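Local coordinates for protein cephalosporin hydroxylase CMCI (Streptomyces clavuligerus, PDB 2BM8) that acts in cephamycin biosynthesis, probably in introducing the methoxy group of the cephem nucleus, and forms a hexamer of subunits with a Rossmann-like methyltransferase fold, at residues G137-L142 and D159-N164; H153-I158 and H175-G180; M188-Y193 and Q223-V228; P82-E87 and R149-P154. The protein carries 3 engineered substitutions. One frame throughout, in Å; residues are numbered along the deposited sequence.

Interaction 1: residues G137-L142 and D159-N164. Engineered in segment 159-164: Asn160 (natural residue Asp).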
loop_
_atom_site.group_PDB
_atom_site.type_symbol
_atom_site.label_atom_id
_atom_site.label_comp_id
_atom_site.label_asym_id
_atom_site.label_seq_id
_atom_site.Cartn_x
_atom_site.Cartn_y
_atom_site.Cartn_z
ATOM N N GLY B 137 -15.298 -36.316 20.292
ATOM C CA GLY B 137 -15.784 -35.484 21.381
ATOM C C GLY B 137 -16.900 -34.513 21.032
ATOM O O GLY B 137 -17.600 -34.665 20.039
ATOM N N ASP B 138 -17.038 -33.485 21.860
ATOM C CA ASP B 138 -18.219 -32.637 21.879
ATOM C C ASP B 138 -17.884 -31.444 22.790
ATOM O O ASP B 138 -17.759 -31.592 24.010
ATOM C CB ASP B 138 -19.416 -33.459 22.395
ATOM C CG ASP B 138 -20.684 -32.633 22.586
ATOM O OD1 ASP B 138 -21.636 -33.150 23.229
ATOM O OD2 ASP B 138 -20.824 -31.474 22.133
ATOM N N CYS B 139 -17.719 -30.268 22.193
ATOM C CA CYS B 139 -17.241 -29.100 22.933
ATOM C C CYS B 139 -18.137 -28.660 24.091
ATOM O O CYS B 139 -17.637 -28.233 25.132
ATOM C CB CYS B 139 -17.005 -27.931 21.977
ATOM S SG CYS B 139 -15.549 -28.177 20.936
ATOM N N SER B 140 -19.452 -28.774 23.927
ATOM C CA SER B 140 -20.385 -28.259 24.936
ATOM C C SER B 140 -20.510 -29.174 26.176
ATOM O O SER B 140 -21.074 -28.767 27.198
ATOM C CB SER B 140 -21.761 -27.970 24.307
ATOM O OG SER B 140 -22.650 -29.056 24.466
ATOM N N ASP B 141 -19.990 -30.400 26.079
ATOM C CA ASP B 141 -19.948 -31.336 27.205
ATOM C C ASP B 141 -18.492 -31.450 27.687
ATOM O O ASP B 141 -17.644 -31.964 26.969
ATOM C CB ASP B 141 -20.509 -32.692 26.763
ATOM C CG ASP B 141 -20.474 -33.748 27.865
ATOM O OD1 ASP B 141 -21.019 -34.851 27.640
ATOM O OD2 ASP B 141 -19.931 -33.578 28.976
ATOM N N LEU B 142 -18.216 -30.969 28.900
ATOM C CA LEU B 142 -16.842 -30.873 29.415
ATOM C C LEU B 142 -16.228 -32.218 29.832
ATOM O O LEU B 142 -15.009 -32.376 29.806
ATOM C CB LEU B 142 -16.771 -29.889 30.592
ATOM C CG LEU B 142 -16.911 -28.395 30.277
ATOM C CD1 LEU B 142 -17.092 -27.583 31.562
ATOM C CD2 LEU B 142 -15.711 -27.870 29.483
ATOM N N ASP B 159 -6.837 -25.020 20.276
ATOM C CA ASP B 159 -8.209 -24.871 19.823
ATOM C C ASP B 159 -8.299 -24.466 18.343
ATOM O O ASP B 159 -7.860 -23.390 17.968
ATOM C CB ASP B 159 -8.908 -23.811 20.662
ATOM C CG ASP B 159 -10.291 -23.521 20.162
ATOM O OD1 ASP B 159 -10.653 -22.314 20.055
ATOM O OD2 ASP B 159 -11.062 -24.458 19.839
ATOM N N ASN B 160 -8.863 -25.349 17.519
ATOM C CA ASN B 160 -9.267 -25.039 16.136
ATOM C C ASN B 160 -10.789 -25.156 15.943
ATOM O O ASN B 160 -11.275 -25.032 14.837
ATOM C CB ASN B 160 -8.547 -25.957 15.134
ATOM C CG ASN B 160 -7.120 -25.503 14.833
ATOM O OD1 ASN B 160 -6.902 -24.442 14.228
ATOM N ND2 ASN B 160 -6.138 -26.304 15.253
ATOM N N ALA B 161 -11.544 -25.375 17.015
ATOM C CA ALA B 161 -12.996 -25.568 16.913
ATOM C C ALA B 161 -13.789 -24.314 17.305
ATOM O O ALA B 161 -14.729 -23.921 16.620
ATOM C CB ALA B 161 -13.425 -26.768 17.765
ATOM N N HIS B 162 -13.399 -23.709 18.421
ATOM C CA HIS B 162 -13.869 -22.388 18.849
ATOM C C HIS B 162 -15.338 -22.332 19.287
ATOM O O HIS B 162 -16.003 -21.318 19.071
ATOM C CB HIS B 162 -13.667 -21.326 17.758
ATOM C CG HIS B 162 -12.399 -21.457 16.971
ATOM N ND1 HIS B 162 -11.231 -20.830 17.338
ATOM C CD2 HIS B 162 -12.139 -22.072 15.794
ATOM C CE1 HIS B 162 -10.298 -21.079 16.435
ATOM N NE2 HIS B 162 -10.822 -21.833 15.490
ATOM N N ALA B 163 -15.841 -23.384 19.925
ATOM C CA ALA B 163 -17.252 -23.424 20.321
ATOM C C ALA B 163 -17.483 -23.009 21.775
ATOM O O ALA B 163 -18.203 -22.039 22.051
ATOM C CB ALA B 163 -17.845 -24.818 20.047
ATOM N N ASN B 164 -16.897 -23.726 22.719
ATOM C CA ASN B 164 -17.168 -23.445 24.147
ATOM C C ASN B 164 -15.859 -23.012 24.776
ATOM O O ASN B 164 -15.560 -23.341 25.898
ATOM C CB ASN B 164 -17.734 -24.719 24.802
ATOM C CG ASN B 164 -18.361 -24.486 26.170
ATOM O OD1 ASN B 164 -18.867 -23.406 26.490
ATOM N ND2 ASN B 164 -18.343 -25.535 26.988
#
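Cys139 and Asn164 carry this contact, each turning its CB toward the other segment, with their CA atoms 5.8 Å apart. The sulphur of Cys139 lies anti to its own carbonyl carbon, beside the backbone N (chi1 -72°), which aims SG away from Asn164 and at two alanine methyls. Ala163 CB sits alongside Cys139 CB at 3.8 Å, and Ala161 CB meets the tip, 4.1 Å from SG. Asn164 takes the other course: its CG is anti to the backbone N (chi1 -166°), and the amide reaches past the cysteine side chain to the main chain behind it. There Asn164 ND2 makes a weak hydrogen bond to Cys139 O, 3.3 Å long. The opposite end of the same amide is held by Asn167, whose ND2 donates to Asn164 OD1 from the helix that follows.

Both segments are loops at the carboxyl ends of parallel strands in a Rossmann-like sheet. Residues 138-141 make a type I turn. Residues 159-164 lead into helix 165-175, and their shape is set by Asp159: its OD2 accepts from Ala161 N at 3.0 Å, as an Asx turn, and from His162 N at 2.8 Å through the syn lone pair. Two bonds on one oxygen hold that carboxylate in place and fold the chain back so that both alanines face the cysteine. Asn160, engineered from Asp, lies off the contact. With three small apolar groups and one weak polar bond, the chemistry implies a light junction, and the bend of 159-164 is held by Asp159, not by the contact itself.

Interaction 2: residues H153-I158 and H175-G180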
loop_
_atom_site.group_PDB
_atom_site.type_symbol
_atom_site.label_atom_id
_atom_site.label_comp_id
_atom_site.label_asym_id
_atom_site.label_seq_id
_atom_site.Cartn_x
_atom_site.Cartn_y
_atom_site.Cartn_z
ATOM N N HIS B 153 3.447 -34.263 30.373
ATOM C CA HIS B 153 3.709 -32.844 30.260
ATOM C C HIS B 153 5.188 -32.630 29.962
ATOM O O HIS B 153 6.000 -33.491 30.263
ATOM C CB HIS B 153 3.310 -32.151 31.556
ATOM C CG HIS B 153 1.846 -32.240 31.863
ATOM N ND1 HIS B 153 1.066 -31.129 32.099
ATOM C CD2 HIS B 153 1.018 -33.308 31.971
ATOM C CE1 HIS B 153 -0.175 -31.509 32.345
ATOM N NE2 HIS B 153 -0.229 -32.826 32.278
ATOM N N PRO B 154 5.562 -31.496 29.379
ATOM C CA PRO B 154 4.658 -30.400 29.015
ATOM C C PRO B 154 3.622 -30.736 27.941
ATOM O O PRO B 154 3.659 -31.788 27.288
ATOM C CB PRO B 154 5.613 -29.322 28.479
ATOM C CG PRO B 154 6.947 -29.684 28.965
ATOM C CD PRO B 154 6.958 -31.176 29.052
ATOM N N LEU B 155 2.712 -29.793 27.742
ATOM C CA LEU B 155 1.525 -30.023 26.948
ATOM C C LEU B 155 1.117 -28.776 26.190
ATOM O O LEU B 155 1.091 -27.682 26.745
ATOM C CB LEU B 155 0.410 -30.455 27.879
ATOM C CG LEU B 155 -0.924 -30.857 27.266
ATOM C CD1 LEU B 155 -1.412 -32.179 27.911
ATOM C CD2 LEU B 155 -1.961 -29.753 27.443
ATOM N N ILE B 156 0.819 -28.936 24.909
ATOM C CA ILE B 156 0.256 -27.853 24.112
ATOM C C ILE B 156 -1.178 -28.235 23.737
ATOM O O ILE B 156 -1.402 -29.254 23.102
ATOM C CB ILE B 156 1.086 -27.622 22.839
ATOM C CG1 ILE B 156 2.536 -27.311 23.191
ATOM C CG2 ILE B 156 0.464 -26.503 21.985
ATOM C CD1 ILE B 156 3.445 -27.250 21.979
ATOM N N PHE B 157 -2.130 -27.404 24.145
ATOM C CA PHE B 157 -3.540 -27.572 23.825
ATOM C C PHE B 157 -3.906 -26.535 22.766
ATOM O O PHE B 157 -3.749 -25.342 22.988
ATOM C CB PHE B 157 -4.377 -27.370 25.091
ATOM C CG PHE B 157 -5.836 -27.681 24.916
ATOM C CD1 PHE B 157 -6.389 -28.825 25.487
ATOM C CD2 PHE B 157 -6.661 -26.839 24.171
ATOM C CE1 PHE B 157 -7.734 -29.122 25.326
ATOM C CE2 PHE B 157 -8.007 -27.134 23.995
ATOM C CZ PHE B 157 -8.547 -28.276 24.572
ATOM N N ILE B 158 -4.403 -26.983 21.623
ATOM C CA ILE B 158 -4.683 -26.092 20.494
ATOM C C ILE B 158 -6.161 -26.154 20.129
ATOM O O ILE B 158 -6.673 -27.203 19.753
ATOM C CB ILE B 158 -3.824 -26.459 19.263
ATOM C CG1 ILE B 158 -2.355 -26.568 19.666
ATOM C CG2 ILE B 158 -3.990 -25.405 18.154
ATOM C CD1 ILE B 158 -1.458 -27.013 18.568
ATOM N N HIS B 175 -7.869 -28.289 35.651
ATOM C CA HIS B 175 -7.805 -29.758 35.613
ATOM C C HIS B 175 -6.697 -30.351 34.721
ATOM O O HIS B 175 -6.452 -31.552 34.780
ATOM C CB HIS B 175 -9.168 -30.329 35.165
ATOM C CG HIS B 175 -10.308 -29.977 36.078
ATOM N ND1 HIS B 175 -11.256 -29.022 35.759
ATOM C CD2 HIS B 175 -10.646 -30.447 37.307
ATOM C CE1 HIS B 175 -12.122 -28.916 36.755
ATOM N NE2 HIS B 175 -11.776 -29.770 37.703
ATOM N N LEU B 176 -6.025 -29.533 33.913
ATOM C CA LEU B 176 -5.073 -30.046 32.924
ATOM C C LEU B 176 -3.690 -29.397 32.926
ATOM O O LEU B 176 -2.693 -30.089 33.047
ATOM C CB LEU B 176 -5.665 -29.941 31.511
ATOM C CG LEU B 176 -4.978 -30.788 30.428
ATOM C CD1 LEU B 176 -4.594 -32.182 30.918
ATOM C CD2 LEU B 176 -5.858 -30.901 29.200
ATOM N N LEU B 177 -3.628 -28.079 32.775
ATOM C CA LEU B 177 -2.362 -27.400 32.534
ATOM C C LEU B 177 -1.498 -27.325 33.788
ATOM O O LEU B 177 -1.991 -27.130 34.897
ATOM C CB LEU B 177 -2.603 -25.986 32.003
ATOM C CG LEU B 177 -3.565 -25.828 30.818
ATOM C CD1 LEU B 177 -3.911 -24.368 30.640
ATOM C CD2 LEU B 177 -3.009 -26.396 29.520
ATOM N N GLU B 178 -0.199 -27.505 33.599
ATOM C CA GLU B 178 0.779 -27.139 34.600
ATOM C C GLU B 178 1.548 -25.935 34.081
ATOM O O GLU B 178 1.399 -25.541 32.939
ATOM C CB GLU B 178 1.756 -28.286 34.846
ATOM C CG GLU B 178 1.123 -29.645 35.122
ATOM C CD GLU B 178 2.159 -30.759 35.149
ATOM O OE1 GLU B 178 3.245 -30.591 34.536
ATOM O OE2 GLU B 178 1.901 -31.799 35.794
ATOM N N GLU B 179 2.402 -25.382 34.922
ATOM C CA GLU B 179 3.203 -24.222 34.558
ATOM C C GLU B 179 4.040 -24.524 33.306
ATOM O O GLU B 179 4.675 -25.563 33.224
ATOM C CB GLU B 179 4.086 -23.819 35.743
ATOM C CG GLU B 179 5.130 -22.770 35.411
ATOM C CD GLU B 179 5.892 -22.298 36.633
ATOM O OE1 GLU B 179 5.666 -22.845 37.737
ATOM O OE2 GLU B 179 6.714 -21.369 36.493
ATOM N N GLY B 180 4.018 -23.620 32.329
ATOM C CA GLY B 180 4.715 -23.831 31.069
ATOM C C GLY B 180 3.843 -24.328 29.923
ATOM O O GLY B 180 4.166 -24.053 28.762
#
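In this Rossmann-like fold, strand 155-159 is covered by the loop that follows helix 165-175, closing the beta-alpha-beta crossover to strand 182-185. The buried side is apolar. Leu155 and Leu177 cross at about a right angle and touch methyl to methyl, CD2 to CD2, at 4.1 Å. Leu176 lies over the next part of the strand, its CD2 4.3 Å from Phe157 CD1.

The outer side is polar and built round the imidazole of His153. The carboxylate of exposed Glu178 lies over one face, its OE2 3.8 Å above the ring centre and the two planes 30° apart, too nearly stacked for a hydrogen bond. Leu155 CB backs the opposite face, off toward the rim. His153 ND1 is bonded instead to Asp181, which also takes the backbone N of Leu155 and of Glu178. Two carboxylates so close would probably raise the ring's affinity for a second proton. An alanine at His153 would probably loosen the loop, since the carboxylate of Glu178 would lose the ring beneath it and Asp181 one of its donors. At the ring edge, in its plane, His153 CE1 comes within 3.0 Å of Leu176 O.

Interaction 3: residues M188-Y193 and Q223-V228; sequences MIPYWY and QLDRGV
Arg226 leaves the backbone with CG anti to its carbonyl carbon (chi1 -68°) and then bends at chi3 (-77°), so that its guanidinium doubles back beside Asp225 and against Pro190. Asp225 and Arg226 are the middle pair of a type II beta turn, Leu224 to Gly227, which leads into strand 228-231 of the Rossmann-like sheet. The turn packs on the first turn of helix 189-195. Arg226 grips Asp225 side-on, NE to OD1 at 3.0 Å and NH2 to OD2 at 3.2 Å. The carboxylate lies close to the guanidinium plane, but both nitrogens approach it from above its own plane, about 55° out.

Held this way, Arg226 NH2 faces the proline ring, 3.7 Å from Pro190 CB, while Arg226 NH1 only brushes Tyr193 CD2 at 4.4 Å. An alanine at Arg226 would probably leave the carboxylate of Asp225 less well held and would take away the group that lies against Pro190 CB and CG. Gly227 brings bare backbone to the helix, its CA 4.0 Å from Ile189 CD1. A third subunit closes over the contact: its Trp41 meets the ring of Tyr193 edge-to-face and donates through NE1 to Arg226 O. That same Arg226 O has Ile189 CG2 against it, 3.6 Å away.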
loop_
_atom_site.group_PDB
_atom_site.type_symbol
_atom_site.label_atom_id
_atom_site.label_comp_id
_atom_site.label_asym_id
_atom_site.label_seq_id
_atom_site.Cartn_x
_atom_site.Cartn_y
_atom_site.Cartn_z
ATOM N N MET B 188 -9.292 -17.195 15.684
ATOM C CA MET B 188 -10.553 -16.607 16.111
ATOM C C MET B 188 -10.464 -15.381 17.020
ATOM O O MET B 188 -11.372 -14.546 16.989
ATOM C CB MET B 188 -11.452 -17.668 16.764
ATOM C CG MET B 188 -12.939 -17.268 16.799
ATOM S SD MET B 188 -13.672 -16.809 15.165
ATOM C CE MET B 188 -14.480 -18.358 14.686
ATOM N N ILE B 189 -9.394 -15.248 17.806
ATOM C CA ILE B 189 -9.351 -14.175 18.807
ATOM C C ILE B 189 -9.484 -12.767 18.230
ATOM O O ILE B 189 -10.217 -11.967 18.769
ATOM C CB ILE B 189 -8.134 -14.313 19.751
ATOM C CG1 ILE B 189 -8.554 -15.171 20.944
ATOM C CG2 ILE B 189 -7.637 -12.955 20.243
ATOM C CD1 ILE B 189 -7.458 -15.600 21.840
ATOM N N PRO B 190 -8.782 -12.439 17.162
ATOM C CA PRO B 190 -8.969 -11.141 16.506
ATOM C C PRO B 190 -10.393 -10.852 16.047
ATOM O O PRO B 190 -10.781 -9.695 16.114
ATOM C CB PRO B 190 -8.028 -11.230 15.306
ATOM C CG PRO B 190 -6.952 -12.113 15.803
ATOM C CD PRO B 190 -7.716 -13.214 16.514
ATOM N N TYR B 191 -11.140 -11.861 15.600
ATOM C CA TYR B 191 -12.547 -11.674 15.213
ATOM C C TYR B 191 -13.480 -11.449 16.421
ATOM O O TYR B 191 -14.366 -10.622 16.370
ATOM C CB TYR B 191 -13.041 -12.847 14.341
ATOM C CG TYR B 191 -12.302 -12.975 13.020
ATOM C CD1 TYR B 191 -11.120 -13.699 12.932
ATOM C CD2 TYR B 191 -12.779 -12.362 11.864
ATOM C CE1 TYR B 191 -10.418 -13.812 11.737
ATOM C CE2 TYR B 191 -12.097 -12.475 10.654
ATOM C CZ TYR B 191 -10.916 -13.205 10.600
ATOM O OH TYR B 191 -10.231 -13.329 9.413
ATOM N N TRP B 192 -13.279 -12.190 17.501
ATOM C CA TRP B 192 -14.030 -11.968 18.728
ATOM C C TRP B 192 -13.791 -10.561 19.296
ATOM O O TRP B 192 -14.700 -9.971 19.842
ATOM C CB TRP B 192 -13.670 -13.006 19.796
ATOM C CG TRP B 192 -14.221 -14.368 19.556
ATOM C CD1 TRP B 192 -15.321 -14.692 18.822
ATOM C CD2 TRP B 192 -13.704 -15.599 20.067
ATOM N NE1 TRP B 192 -15.511 -16.052 18.835
ATOM C CE2 TRP B 192 -14.534 -16.634 19.595
ATOM C CE3 TRP B 192 -12.615 -15.935 20.876
ATOM C CZ2 TRP B 192 -14.311 -17.985 19.898
ATOM C CZ3 TRP B 192 -12.394 -17.288 21.185
ATOM C CH2 TRP B 192 -13.244 -18.290 20.697
ATOM N N TYR B 193 -12.578 -10.038 19.166
ATOM C CA TYR B 193 -12.270 -8.699 19.640
ATOM C C TYR B 193 -12.894 -7.630 18.743
ATOM O O TYR B 193 -13.245 -6.539 19.210
ATOM C CB TYR B 193 -10.758 -8.478 19.716
ATOM C CG TYR B 193 -10.392 -7.115 20.245
ATOM C CD1 TYR B 193 -10.849 -6.687 21.483
ATOM C CD2 TYR B 193 -9.598 -6.247 19.510
ATOM C CE1 TYR B 193 -10.512 -5.419 21.986
ATOM C CE2 TYR B 193 -9.250 -4.972 20.013
ATOM C CZ TYR B 193 -9.716 -4.575 21.247
ATOM O OH TYR B 193 -9.395 -3.333 21.748
ATOM N N GLN B 223 -2.093 -16.488 11.701
ATOM C CA GLN B 223 -3.018 -17.476 12.271
ATOM C C GLN B 223 -2.956 -17.540 13.802
ATOM O O GLN B 223 -3.964 -17.794 14.449
ATOM C CB GLN B 223 -2.791 -18.879 11.679
ATOM C CG GLN B 223 -3.347 -19.072 10.246
ATOM C CD GLN B 223 -2.883 -20.385 9.624
ATOM O OE1 GLN B 223 -1.707 -20.767 9.779
ATOM N NE2 GLN B 223 -3.796 -21.081 8.908
ATOM N N LEU B 224 -1.785 -17.324 14.383
ATOM C CA LEU B 224 -1.637 -17.379 15.827
ATOM C C LEU B 224 -1.730 -16.012 16.502
ATOM O O LEU B 224 -1.677 -15.929 17.712
ATOM C CB LEU B 224 -0.292 -17.992 16.166
ATOM C CG LEU B 224 -0.072 -19.402 15.668
ATOM C CD1 LEU B 224 1.371 -19.787 15.902
ATOM C CD2 LEU B 224 -1.034 -20.346 16.367
ATOM N N ASP B 225 -1.846 -14.960 15.696
ATOM C CA ASP B 225 -1.951 -13.568 16.127
ATOM C C ASP B 225 -2.672 -13.429 17.445
ATOM O O ASP B 225 -3.849 -13.781 17.547
ATOM C CB ASP B 225 -2.743 -12.785 15.059
ATOM C CG ASP B 225 -2.639 -11.280 15.215
ATOM O OD1 ASP B 225 -2.057 -10.767 16.180
ATOM O OD2 ASP B 225 -3.131 -10.508 14.387
ATOM N N ARG B 226 -1.955 -12.918 18.447
ATOM C CA ARG B 226 -2.521 -12.560 19.751
ATOM C C ARG B 226 -3.310 -13.689 20.444
ATOM O O ARG B 226 -4.199 -13.403 21.245
ATOM C CB ARG B 226 -3.408 -11.317 19.603
ATOM C CG ARG B 226 -2.673 -10.025 19.258
ATOM C CD ARG B 226 -3.610 -8.880 18.847
ATOM N NE ARG B 226 -4.090 -9.052 17.472
ATOM C CZ ARG B 226 -5.096 -8.382 16.917
ATOM N NH1 ARG B 226 -5.781 -7.477 17.597
ATOM N NH2 ARG B 226 -5.434 -8.634 15.662
ATOM N N GLY B 227 -2.963 -14.949 20.160
ATOM C CA GLY B 227 -3.719 -16.107 20.636
ATOM C C GLY B 227 -2.904 -17.191 21.326
ATOM O O GLY B 227 -3.438 -18.252 21.652
ATOM N N VAL B 228 -1.620 -16.923 21.573
ATOM C CA VAL B 228 -0.717 -17.901 22.159
ATOM C C VAL B 228 -0.627 -17.627 23.652
ATOM O O VAL B 228 -0.014 -16.646 24.069
ATOM C CB VAL B 228 0.695 -17.813 21.524
ATOM C CG1 VAL B 228 1.654 -18.830 22.162
ATOM C CG2 VAL B 228 0.627 -18.016 20.018
#

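Interaction 4: residues P82-E87 and R149-P154; sequences PRTIVE and REMAHP
The two backbones come closest where proline faces proline: the CA atoms of Pro82 and Pro154 are 4.6 Å apart. A cis peptide bond precedes Pro154, and just beyond it Pro154 O accepts twice. Thr84 N donates to Pro154 O at 3.2 Å, nearly along the C=O axis, while the bond from Arg83 N to Pro154 O, 3.0 Å, is weak and bent (123° at the hydrogen). These bonds stand at the amino-terminal end of two neighbouring parallel strands, 84-88 and 155-159, in the middle of the Rossmann-like sheet, and start the pairing that Thr84 and Val86 continue with Ile156.

Thr84 turns its hydroxyl beside the backbone N (chi1 -50°), and OG1 donates a short 2.6 Å hydrogen bond to Ala152 O, reaching it from above the carbonyl plane. The other branch, CG2, lies against Met151 CB at 3.9 Å, the two side chains crossing at about a right angle. Arg83, at the surface, bends at chi2 and chi3 and folds over Ala152. Ala152 CB sits 3.5 Å from Arg83 CB and under the centre of the guanidinium, 3.7 Å from CZ, while NH1 makes a long, weak ion pair with Asp109.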
loop_
_atom_site.group_PDB
_atom_site.type_symbol
_atom_site.label_atom_id
_atom_site.label_comp_id
_atom_site.label_asym_id
_atom_site.label_seq_id
_atom_site.Cartn_x
_atom_site.Cartn_y
_atom_site.Cartn_z
ATOM N N PRO B 82 7.342 -30.748 24.157
ATOM C CA PRO B 82 6.102 -31.262 24.734
ATOM C C PRO B 82 5.997 -32.775 24.642
ATOM O O PRO B 82 6.304 -33.334 23.600
ATOM C CB PRO B 82 5.011 -30.611 23.871
ATOM C CG PRO B 82 5.668 -30.325 22.574
ATOM C CD PRO B 82 7.091 -29.975 22.931
ATOM N N ARG B 83 5.587 -33.411 25.735
ATOM C CA ARG B 83 5.199 -34.820 25.721
ATOM C C ARG B 83 3.795 -35.065 25.121
ATOM O O ARG B 83 3.484 -36.184 24.722
ATOM C CB ARG B 83 5.278 -35.401 27.142
ATOM C CG ARG B 83 6.710 -35.654 27.650
ATOM C CD ARG B 83 7.210 -37.086 27.440
ATOM N NE ARG B 83 7.124 -37.874 28.678
ATOM C CZ ARG B 83 6.545 -39.069 28.805
ATOM N NH1 ARG B 83 5.980 -39.689 27.774
ATOM N NH2 ARG B 83 6.540 -39.664 29.991
ATOM N N THR B 84 2.952 -34.032 25.051
ATOM C CA THR B 84 1.588 -34.191 24.548
ATOM C C THR B 84 1.138 -32.965 23.757
ATOM O O THR B 84 1.208 -31.855 24.250
ATOM C CB THR B 84 0.582 -34.422 25.710
ATOM O OG1 THR B 84 1.038 -35.458 26.591
ATOM C CG2 THR B 84 -0.756 -34.944 25.176
ATOM N N ILE B 85 0.671 -33.171 22.534
ATOM C CA ILE B 85 0.021 -32.113 21.781
ATOM C C ILE B 85 -1.419 -32.506 21.472
ATOM O O ILE B 85 -1.656 -33.552 20.888
ATOM C CB ILE B 85 0.793 -31.842 20.498
ATOM C CG1 ILE B 85 2.160 -31.241 20.846
ATOM C CG2 ILE B 85 0.006 -30.901 19.588
ATOM C CD1 ILE B 85 3.119 -31.255 19.699
ATOM N N VAL B 86 -2.360 -31.658 21.883
ATOM C CA VAL B 86 -3.789 -31.854 21.674
ATOM C C VAL B 86 -4.353 -30.872 20.640
ATOM O O VAL B 86 -4.168 -29.667 20.768
ATOM C CB VAL B 86 -4.557 -31.609 22.974
ATOM C CG1 VAL B 86 -6.046 -31.831 22.762
ATOM C CG2 VAL B 86 -4.040 -32.507 24.105
ATOM N N GLU B 87 -5.048 -31.397 19.629
ATOM C CA GLU B 87 -5.779 -30.586 18.653
ATOM C C GLU B 87 -7.262 -30.767 18.872
ATOM O O GLU B 87 -7.758 -31.860 18.694
ATOM C CB GLU B 87 -5.470 -31.045 17.224
ATOM C CG GLU B 87 -4.339 -30.291 16.556
ATOM C CD GLU B 87 -4.750 -28.911 16.082
ATOM O OE1 GLU B 87 -5.811 -28.418 16.528
ATOM O OE2 GLU B 87 -4.012 -28.334 15.251
ATOM N N ARG B 149 -6.317 -36.136 31.114
ATOM C CA ARG B 149 -5.630 -35.520 32.250
ATOM C C ARG B 149 -4.558 -36.535 32.666
ATOM O O ARG B 149 -3.583 -36.215 33.335
ATOM C CB ARG B 149 -6.578 -35.316 33.437
ATOM C CG ARG B 149 -7.820 -34.483 33.161
ATOM C CD ARG B 149 -8.970 -34.759 34.121
ATOM N NE ARG B 149 -8.784 -34.053 35.387
ATOM C CZ ARG B 149 -8.204 -34.553 36.483
ATOM N NH1 ARG B 149 -7.755 -35.807 36.537
ATOM N NH2 ARG B 149 -8.092 -33.781 37.554
ATOM N N GLU B 150 -4.812 -37.783 32.290
ATOM C CA GLU B 150 -3.863 -38.879 32.369
ATOM C C GLU B 150 -2.559 -38.679 31.535
ATOM O O GLU B 150 -1.610 -39.453 31.694
ATOM C CB GLU B 150 -4.631 -40.153 31.949
ATOM C CG GLU B 150 -3.859 -41.465 31.876
ATOM C CD GLU B 150 -3.905 -42.087 30.480
ATOM O OE1 GLU B 150 -5.015 -42.487 30.045
ATOM O OE2 GLU B 150 -2.839 -42.174 29.815
ATOM N N MET B 151 -2.486 -37.650 30.685
ATOM C CA MET B 151 -1.348 -37.500 29.757
ATOM C C MET B 151 -0.150 -36.739 30.317
ATOM O O MET B 151 -0.233 -36.087 31.356
ATOM C CB MET B 151 -1.797 -36.856 28.441
ATOM C CG MET B 151 -2.655 -37.780 27.582
ATOM S SD MET B 151 -1.824 -39.043 26.594
ATOM C CE MET B 151 -1.535 -40.363 27.809
ATOM N N ALA B 152 0.970 -36.847 29.605
ATOM C CA ALA B 152 2.256 -36.334 30.074
ATOM C C ALA B 152 2.486 -34.874 29.689
ATOM O O ALA B 152 1.822 -34.328 28.809
ATOM C CB ALA B 152 3.388 -37.198 29.545
ATOM N N HIS B 153 3.447 -34.263 30.373
ATOM C CA HIS B 153 3.709 -32.844 30.260
ATOM C C HIS B 153 5.188 -32.630 29.962
ATOM O O HIS B 153 6.000 -33.491 30.263
ATOM C CB HIS B 153 3.310 -32.151 31.556
ATOM C CG HIS B 153 1.846 -32.240 31.863
ATOM N ND1 HIS B 153 1.066 -31.129 32.099
ATOM C CD2 HIS B 153 1.018 -33.308 31.971
ATOM C CE1 HIS B 153 -0.175 -31.509 32.345
ATOM N NE2 HIS B 153 -0.229 -32.826 32.278
ATOM N N PRO B 154 5.562 -31.496 29.379
ATOM C CA PRO B 154 4.658 -30.400 29.015
ATOM C C PRO B 154 3.622 -30.736 27.941
ATOM O O PRO B 154 3.659 -31.788 27.288
ATOM C CB PRO B 154 5.613 -29.322 28.479
ATOM C CG PRO B 154 6.947 -29.684 28.965
ATOM C CD PRO B 154 6.958 -31.176 29.052
#

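How the interactions relate
Interactions 2 and 4 are close neighbours, their centres 6 Å apart: they share His153 and Pro154 and meet along strands 84-88 and 155-159, where Ile158 N lies 2.8 Å from Val86 O. Both sit toward the amino-terminal ends of those strands. Interaction 1 continues from 153-158 at the opposite end, about 17 Å from interaction 2 between centres, and reaches interaction 4 through engineered Asn160, whose ND2 is 2.5 Å from Glu87 OE1. Interaction 3 touches interaction 1, Met188 CB lying 3.2 Å from His162 ND1, and Asn13 of the second subunit bonds to both. Related methyltransferases bind cofactor at this carboxyl-terminal edge; the present model is apo.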